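Local atomic coordinates of mannitol dehydrogenase (PDB entry 1LJ8), a protein that binds NAD and probably catalyses the NAD-dependent interconversion of mannitol and fructose as a long-chain mannitol 2-dehydrogenase. Residues A112-I124 / F168-I181. Sequence-based numbering, arbitrary orientation.
Sequences AQALIDKLASPEI and FICAALTQRRAAGI
Leu115 lays its CD2 methyl over one face of the Phe168 ring, 3.8 Å from the centroid, in a CH-pi contact. Ile116 CG1 comes to Phe168 CD2 (3.7 Å) and Leu119 CD1 to Phe168 CB; Phe168 thus sits as a large flat knob among Ala112, Leu115, Ile116 and Leu119. In return, Ile116 is a knob among Phe168, Ala171, Ala172 and Gln175. Where the backbones draw closest, the lone methyl of Ala172 suits the approach: its CB lies only 3.4 Å from Leu119 CB, a tight fit, and Ala120 CA is 4.8 Å from Ala172 CA.

Beside this apolar seam, Gln175 uses both ends of its amide. With CG anti to the backbone N (chi1 -172°) and the chain extended beyond it, the group passes Ala120 CB to reach the polar side chains. Its NE2 gives Asp117 OD1 a nearly straight 2.9 Å bond on the anti side, while OE1 accepts from Gln113 NE2 on a lone pair, the two amides almost coplanar. Gln113 NE2 also binds Asp117 OD1 from above the carboxylate plane, closing a ring of three side chains. Replacing Gln175 by an alanine removes the amide and is likely to leave Gln113 and Asp117 without their link to helix 165-178 and uncover the CG2 methyl of Ile116.

Farther along, Arg176 NH1 bonds Leu119 O, at the end of helix 112-119, at 2.9 Å and, weakly, Ser121 O in the turn that follows; NH2 adds a weak bond to Ile124 O. Pro182 O holds NE, helping fix the guanidinium. Ile181, following the Schellman motif at Gly180, packs CD1 on Pro122 CD. The helices cross at -58° within the Rossmann domain: Leu119 and Ile124 touch sheet strand 27-32, while helix 165-178 also meets helices 195-210 and 212-221.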
ATOM      1  N   ALA A 112     -20.367 -14.188  -7.181  1.00 14.84           N
ATOM      2  CA  ALA A 112     -20.289 -12.767  -7.529  1.00 16.55           C
ATOM      3  C   ALA A 112     -21.517 -12.048  -6.956  1.00 16.87           C
ATOM      4  O   ALA A 112     -21.403 -10.969  -6.368  1.00 15.99           O
ATOM      5  CB  ALA A 112     -20.247 -12.588  -9.042  1.00 18.32           C
ATOM      6  N   GLN A 113     -22.702 -12.661  -7.066  1.00 15.64           N
ATOM      7  CA  GLN A 113     -23.910 -11.975  -6.587  1.00 16.88           C
ATOM      8  C   GLN A 113     -23.984 -11.787  -5.067  1.00 18.20           C
ATOM      9  O   GLN A 113     -24.536 -10.772  -4.589  1.00 15.79           O
ATOM     10  CB  GLN A 113     -25.197 -12.691  -7.098  1.00 16.05           C
ATOM     11  CG  GLN A 113     -26.483 -11.852  -6.852  1.00 17.32           C
ATOM     12  CD  GLN A 113     -26.438 -10.475  -7.550  1.00 18.03           C
ATOM     13  OE1 GLN A 113     -26.038 -10.354  -8.705  1.00 18.09           O
ATOM     14  NE2 GLN A 113     -26.863  -9.433  -6.829  1.00 18.28           N
ATOM     15  N   ALA A 114     -23.443 -12.751  -4.303  1.00 17.79           N
ATOM     16  CA  ALA A 114     -23.441 -12.638  -2.841  1.00 17.76           C
ATOM     17  C   ALA A 114     -22.592 -11.411  -2.468  1.00 16.57           C
ATOM     18  O   ALA A 114     -22.932 -10.693  -1.546  1.00 16.05           O
ATOM     19  CB  ALA A 114     -22.830 -13.890  -2.197  1.00 18.77           C
ATOM     20  N   LEU A 115     -21.498 -11.199  -3.180  1.00 15.62           N
ATOM     21  CA  LEU A 115     -20.642 -10.036  -2.900  1.00 16.38           C
ATOM     22  C   LEU A 115     -21.350  -8.728  -3.298  1.00 15.13           C
ATOM     23  O   LEU A 115     -21.287  -7.717  -2.577  1.00 14.15           O
ATOM     24  CB  LEU A 115     -19.351 -10.207  -3.664  1.00 17.01           C
ATOM     25  CG  LEU A 115     -18.288  -9.146  -3.523  1.00 16.38           C
ATOM     26  CD1 LEU A 115     -18.184  -8.740  -2.015  1.00 16.30           C
ATOM     27  CD2 LEU A 115     -16.943  -9.747  -4.100  1.00 16.50           C
ATOM     28  N   ILE A 116     -22.006  -8.729  -4.459  1.00 12.77           N
ATOM     29  CA  ILE A 116     -22.767  -7.544  -4.904  1.00 13.99           C
ATOM     30  C   ILE A 116     -23.848  -7.240  -3.854  1.00 14.82           C
ATOM     31  O   ILE A 116     -24.052  -6.079  -3.444  1.00 15.00           O
ATOM     32  CB  ILE A 116     -23.418  -7.771  -6.320  1.00 14.00           C
ATOM     33  CG1 ILE A 116     -22.302  -7.928  -7.367  1.00 14.18           C
ATOM     34  CG2 ILE A 116     -24.391  -6.601  -6.688  1.00 14.62           C
ATOM     35  CD1 ILE A 116     -22.823  -8.446  -8.750  1.00 14.62           C
ATOM     36  N   ASP A 117     -24.530  -8.294  -3.383  1.00 14.41           N
ATOM     37  CA  ASP A 117     -25.589  -8.107  -2.374  1.00 15.77           C
ATOM     38  C   ASP A 117     -25.042  -7.477  -1.095  1.00 15.85           C
ATOM     39  O   ASP A 117     -25.689  -6.628  -0.483  1.00 14.98           O
ATOM     40  CB  ASP A 117     -26.245  -9.442  -1.990  1.00 16.39           C
ATOM     41  CG  ASP A 117     -27.181  -9.976  -3.084  1.00 19.82           C
ATOM     42  OD1 ASP A 117     -27.557  -9.198  -3.972  1.00 19.43           O
ATOM     43  OD2 ASP A 117     -27.535 -11.185  -3.025  1.00 23.31           O
ATOM     44  N   LYS A 118     -23.881  -7.950  -0.676  1.00 15.38           N
ATOM     45  CA  LYS A 118     -23.252  -7.404   0.548  1.00 14.99           C
ATOM     46  C   LYS A 118     -22.924  -5.921   0.331  1.00 15.23           C
ATOM     47  O   LYS A 118     -23.244  -5.079   1.171  1.00 15.76           O
ATOM     48  CB  LYS A 118     -21.950  -8.177   0.848  1.00 14.00           C
ATOM     49  CG  LYS A 118     -21.141  -7.599   2.055  1.00 12.18           C
ATOM     50  CD  LYS A 118     -21.944  -7.616   3.370  1.00 13.78           C
ATOM     51  CE  LYS A 118     -22.161  -9.042   3.893  1.00 16.15           C
ATOM     52  NZ  LYS A 118     -22.917  -9.013   5.199  1.00 17.53           N
ATOM     53  N   LEU A 119     -22.274  -5.613  -0.785  1.00 14.71           N
ATOM     54  CA  LEU A 119     -21.917  -4.213  -1.089  1.00 14.82           C
ATOM     55  C   LEU A 119     -23.161  -3.323  -1.275  1.00 16.03           C
ATOM     56  O   LEU A 119     -23.101  -2.104  -1.122  1.00 16.11           O
ATOM     57  CB  LEU A 119     -21.055  -4.151  -2.352  1.00 14.16           C
ATOM     58  CG  LEU A 119     -19.702  -4.874  -2.217  1.00 14.94           C
ATOM     59  CD1 LEU A 119     -19.061  -4.994  -3.629  1.00 16.19           C
ATOM     60  CD2 LEU A 119     -18.787  -4.119  -1.237  1.00 14.47           C
ATOM     61  N   ALA A 120     -24.282  -3.932  -1.638  1.00 15.34           N
ATOM     62  CA  ALA A 120     -25.516  -3.185  -1.840  1.00 15.73           C
ATOM     63  C   ALA A 120     -26.440  -3.179  -0.617  1.00 17.14           C
ATOM     64  O   ALA A 120     -27.529  -2.593  -0.673  1.00 17.75           O
ATOM     65  CB  ALA A 120     -26.272  -3.748  -3.107  1.00 16.77           C
ATOM     66  N   SER A 121     -26.015  -3.797   0.492  1.00 16.26           N
ATOM     67  CA  SER A 121     -26.860  -3.843   1.688  1.00 18.26           C
ATOM     68  C   SER A 121     -26.851  -2.455   2.354  1.00 18.80           C
ATOM     69  O   SER A 121     -25.806  -1.779   2.450  1.00 17.52           O
ATOM     70  CB  SER A 121     -26.441  -4.968   2.650  1.00 21.89           C
ATOM     71  OG  SER A 121     -25.184  -4.762   3.261  1.00 27.38           O
ATOM     72  N   PRO A 122     -28.024  -2.000   2.810  1.00 18.92           N
ATOM     73  CA  PRO A 122     -28.077  -0.665   3.423  1.00 18.54           C
ATOM     74  C   PRO A 122     -27.152  -0.397   4.603  1.00 17.45           C
ATOM     75  O   PRO A 122     -26.717   0.758   4.774  1.00 17.70           O
ATOM     76  CB  PRO A 122     -29.575  -0.470   3.756  1.00 19.59           C
ATOM     77  CG  PRO A 122     -30.128  -1.893   3.869  1.00 21.04           C
ATOM     78  CD  PRO A 122     -29.342  -2.683   2.823  1.00 20.29           C
ATOM     79  N   GLU A 123     -26.810  -1.458   5.348  1.00 18.13           N
ATOM     80  CA  GLU A 123     -25.950  -1.331   6.526  1.00 18.94           C
ATOM     81  C   GLU A 123     -24.529  -0.979   6.108  1.00 17.05           C
ATOM     82  O   GLU A 123     -23.796  -0.357   6.901  1.00 15.89           O
ATOM     83  CB  GLU A 123     -25.878  -2.634   7.338  1.00 22.52           C
ATOM     84  CG  GLU A 123     -27.207  -3.103   7.915  1.00 27.87           C
ATOM     85  CD  GLU A 123     -28.185  -3.537   6.838  1.00 32.32           C
ATOM     86  OE1 GLU A 123     -27.736  -4.025   5.769  1.00 28.88           O
ATOM     87  OE2 GLU A 123     -29.411  -3.409   7.082  1.00 35.92           O
ATOM     88  N   ILE A 124     -24.143  -1.398   4.897  1.00 15.77           N
ATOM     89  CA  ILE A 124     -22.782  -1.108   4.407  1.00 14.55           C
ATOM     90  C   ILE A 124     -22.804   0.320   3.888  1.00 14.29           C
ATOM     91  O   ILE A 124     -23.432   0.638   2.873  1.00 15.85           O
ATOM     92  CB  ILE A 124     -22.354  -2.088   3.285  1.00 14.12           C
ATOM     93  CG1 ILE A 124     -22.319  -3.505   3.872  1.00 14.03           C
ATOM     94  CG2 ILE A 124     -20.999  -1.660   2.661  1.00 13.68           C
ATOM     95  CD1 ILE A 124     -21.287  -3.659   5.013  1.00 15.66           C
ATOM     96  N   PHE A 168     -17.457  -4.585  -9.465  1.00 13.36           N
ATOM     97  CA  PHE A 168     -18.238  -4.842  -8.257  1.00 12.25           C
ATOM     98  C   PHE A 168     -18.858  -3.589  -7.687  1.00 14.10           C
ATOM     99  O   PHE A 168     -20.030  -3.592  -7.271  1.00 13.16           O
ATOM    100  CB  PHE A 168     -17.393  -5.561  -7.184  1.00 12.70           C
ATOM    101  CG  PHE A 168     -17.394  -7.043  -7.357  1.00 13.83           C
ATOM    102  CD1 PHE A 168     -16.274  -7.707  -7.863  1.00 14.35           C
ATOM    103  CD2 PHE A 168     -18.572  -7.779  -7.091  1.00 14.31           C
ATOM    104  CE1 PHE A 168     -16.311  -9.091  -8.108  1.00 15.54           C
ATOM    105  CE2 PHE A 168     -18.600  -9.177  -7.345  1.00 13.09           C
ATOM    106  CZ  PHE A 168     -17.462  -9.801  -7.852  1.00 14.18           C
ATOM    107  N   ILE A 169     -18.072  -2.507  -7.595  1.00 12.27           N
ATOM    108  CA  ILE A 169     -18.673  -1.283  -7.065  1.00 12.70           C
ATOM    109  C   ILE A 169     -19.823  -0.785  -7.961  1.00 12.41           C
ATOM    110  O   ILE A 169     -20.859  -0.389  -7.446  1.00 14.44           O
ATOM    111  CB  ILE A 169     -17.606  -0.168  -6.905  1.00 12.28           C
ATOM    112  CG1 ILE A 169     -16.771  -0.524  -5.664  1.00 13.03           C
ATOM    113  CG2 ILE A 169     -18.261   1.224  -6.758  1.00 13.25           C
ATOM    114  CD1 ILE A 169     -15.484   0.313  -5.539  1.00 14.40           C
ATOM    115  N   CYS A 170     -19.652  -0.808  -9.273  1.00 15.27           N
ATOM    116  CA  CYS A 170     -20.749  -0.329 -10.143  1.00 16.02           C
ATOM    117  C   CYS A 170     -21.959  -1.198 -10.026  1.00 16.44           C
ATOM    118  O   CYS A 170     -23.079  -0.693  -9.987  1.00 15.62           O
ATOM    119  CB  CYS A 170     -20.319  -0.282 -11.609  1.00 18.73           C
ATOM    120  SG  CYS A 170     -19.285   1.161 -11.954  1.00 20.07           S
ATOM    121  N   ALA A 171     -21.763  -2.520  -9.982  1.00 14.90           N
ATOM    122  CA  ALA A 171     -22.949  -3.369  -9.873  1.00 15.64           C
ATOM    123  C   ALA A 171     -23.660  -3.134  -8.534  1.00 15.99           C
ATOM    124  O   ALA A 171     -24.901  -3.174  -8.456  1.00 15.89           O
ATOM    125  CB  ALA A 171     -22.573  -4.878 -10.042  1.00 14.80           C
ATOM    126  N   ALA A 172     -22.906  -2.907  -7.451  1.00 15.51           N
ATOM    127  CA  ALA A 172     -23.527  -2.676  -6.163  1.00 13.90           C
ATOM    128  C   ALA A 172     -24.289  -1.348  -6.153  1.00 15.02           C
ATOM    129  O   ALA A 172     -25.382  -1.273  -5.585  1.00 15.41           O
ATOM    130  CB  ALA A 172     -22.470  -2.647  -5.016  1.00 14.47           C
ATOM    131  N   LEU A 173     -23.695  -0.314  -6.750  1.00 14.93           N
ATOM    132  CA  LEU A 173     -24.361   0.995  -6.729  1.00 15.26           C
ATOM    133  C   LEU A 173     -25.645   0.941  -7.544  1.00 17.34           C
ATOM    134  O   LEU A 173     -26.641   1.518  -7.144  1.00 17.85           O
ATOM    135  CB  LEU A 173     -23.423   2.081  -7.244  1.00 15.00           C
ATOM    136  CG  LEU A 173     -22.268   2.392  -6.236  1.00 13.82           C
ATOM    137  CD1 LEU A 173     -21.239   3.294  -6.911  1.00 13.96           C
ATOM    138  CD2 LEU A 173     -22.805   3.106  -4.987  1.00 13.51           C
ATOM    139  N   THR A 174     -25.615   0.237  -8.666  1.00 18.73           N
ATOM    140  CA  THR A 174     -26.822   0.102  -9.491  1.00 19.11           C
ATOM    141  C   THR A 174     -27.946  -0.575  -8.695  1.00 19.75           C
ATOM    142  O   THR A 174     -29.105  -0.108  -8.692  1.00 19.18           O
ATOM    143  CB  THR A 174     -26.496  -0.699 -10.749  1.00 20.38           C
ATOM    144  OG1 THR A 174     -25.550   0.047 -11.529  1.00 20.93           O
ATOM    145  CG2 THR A 174     -27.772  -0.967 -11.575  1.00 21.69           C
ATOM    146  N   GLN A 175     -27.603  -1.659  -8.000  1.00 18.52           N
ATOM    147  CA  GLN A 175     -28.572  -2.392  -7.169  1.00 18.85           C
ATOM    148  C   GLN A 175     -29.101  -1.510  -6.028  1.00 20.70           C
ATOM    149  O   GLN A 175     -30.322  -1.520  -5.739  1.00 19.77           O
ATOM    150  CB  GLN A 175     -27.912  -3.665  -6.611  1.00 19.51           C
ATOM    151  CG  GLN A 175     -28.874  -4.627  -5.884  1.00 21.88           C
ATOM    152  CD  GLN A 175     -28.257  -5.998  -5.683  1.00 21.28           C
ATOM    153  OE1 GLN A 175     -27.859  -6.652  -6.652  1.00 25.03           O
ATOM    154  NE2 GLN A 175     -28.187  -6.455  -4.431  1.00 21.83           N
ATOM    155  N   ARG A 176     -28.215  -0.760  -5.356  1.00 19.72           N
ATOM    156  CA  ARG A 176     -28.673   0.133  -4.293  1.00 19.99           C
ATOM    157  C   ARG A 176     -29.680   1.153  -4.846  1.00 22.07           C
ATOM    158  O   ARG A 176     -30.747   1.378  -4.241  1.00 23.35           O
ATOM    159  CB  ARG A 176     -27.503   0.898  -3.606  1.00 18.33           C
ATOM    160  CG  ARG A 176     -26.566  -0.038  -2.816  1.00 17.09           C
ATOM    161  CD  ARG A 176     -25.292   0.704  -2.348  1.00 14.18           C
ATOM    162  NE  ARG A 176     -25.496   1.466  -1.107  1.00 15.81           N
ATOM    163  CZ  ARG A 176     -25.215   1.023   0.114  1.00 15.70           C
ATOM    164  NH1 ARG A 176     -24.692  -0.186   0.303  1.00 16.48           N
ATOM    165  NH2 ARG A 176     -25.508   1.768   1.165  1.00 16.16           N
ATOM    166  N   ARG A 177     -29.345   1.753  -5.983  1.00 23.26           N
ATOM    167  CA  ARG A 177     -30.237   2.744  -6.608  1.00 27.33           C
ATOM    168  C   ARG A 177     -31.628   2.179  -6.898  1.00 28.40           C
ATOM    169  O   ARG A 177     -32.645   2.838  -6.654  1.00 27.83           O
ATOM    170  CB  ARG A 177     -29.662   3.238  -7.913  1.00 27.31           C
ATOM    171  CG  ARG A 177     -28.388   3.974  -7.780  1.00 29.63           C
ATOM    172  CD  ARG A 177     -28.013   4.492  -9.145  1.00 29.56           C
ATOM    173  NE  ARG A 177     -29.007   5.443  -9.657  1.00 28.71           N
ATOM    174  CZ  ARG A 177     -29.038   5.872 -10.912  1.00 30.31           C
ATOM    175  NH1 ARG A 177     -28.148   5.414 -11.800  1.00 30.08           N
ATOM    176  NH2 ARG A 177     -29.911   6.817 -11.271  1.00 30.33           N
ATOM    177  N   ALA A 178     -31.654   0.950  -7.406  1.00 28.18           N
ATOM    178  CA  ALA A 178     -32.898   0.310  -7.752  1.00 28.81           C
ATOM    179  C   ALA A 178     -33.704  -0.002  -6.500  1.00 30.21           C
ATOM    180  O   ALA A 178     -34.931  -0.173  -6.565  1.00 30.95           O
ATOM    181  CB  ALA A 178     -32.617  -0.950  -8.548  1.00 29.11           C
ATOM    182  N   ALA A 179     -33.043  -0.044  -5.346  1.00 27.20           N
ATOM    183  CA  ALA A 179     -33.752  -0.330  -4.105  1.00 27.22           C
ATOM    184  C   ALA A 179     -34.049   0.937  -3.303  1.00 26.82           C
ATOM    185  O   ALA A 179     -34.618   0.873  -2.200  1.00 29.03           O
ATOM    186  CB  ALA A 179     -32.930  -1.291  -3.258  1.00 27.19           C
ATOM    187  N   GLY A 180     -33.671   2.079  -3.852  1.00 23.87           N
ATOM    188  CA  GLY A 180     -33.845   3.329  -3.144  1.00 23.76           C
ATOM    189  C   GLY A 180     -32.866   3.439  -1.974  1.00 23.21           C
ATOM    190  O   GLY A 180     -33.129   4.164  -1.008  1.00 24.46           O
ATOM    191  N   ILE A 181     -31.736   2.732  -2.055  1.00 20.76           N
ATOM    192  CA  ILE A 181     -30.726   2.735  -0.983  1.00 20.12           C
ATOM    193  C   ILE A 181     -29.649   3.774  -1.346  1.00 19.95           C
ATOM    194  O   ILE A 181     -29.195   3.823  -2.492  1.00 21.37           O
ATOM    195  CB  ILE A 181     -30.123   1.306  -0.860  1.00 19.41           C
ATOM    196  CG1 ILE A 181     -31.218   0.359  -0.296  1.00 21.20           C
ATOM    197  CG2 ILE A 181     -28.878   1.302   0.027  1.00 20.17           C
ATOM    198  CD1 ILE A 181     -30.801  -1.125  -0.241  1.00 23.15           C
TER
HETATM  199  O   HOH W   1     -29.510  -4.781  -2.273  1.00 41.21           O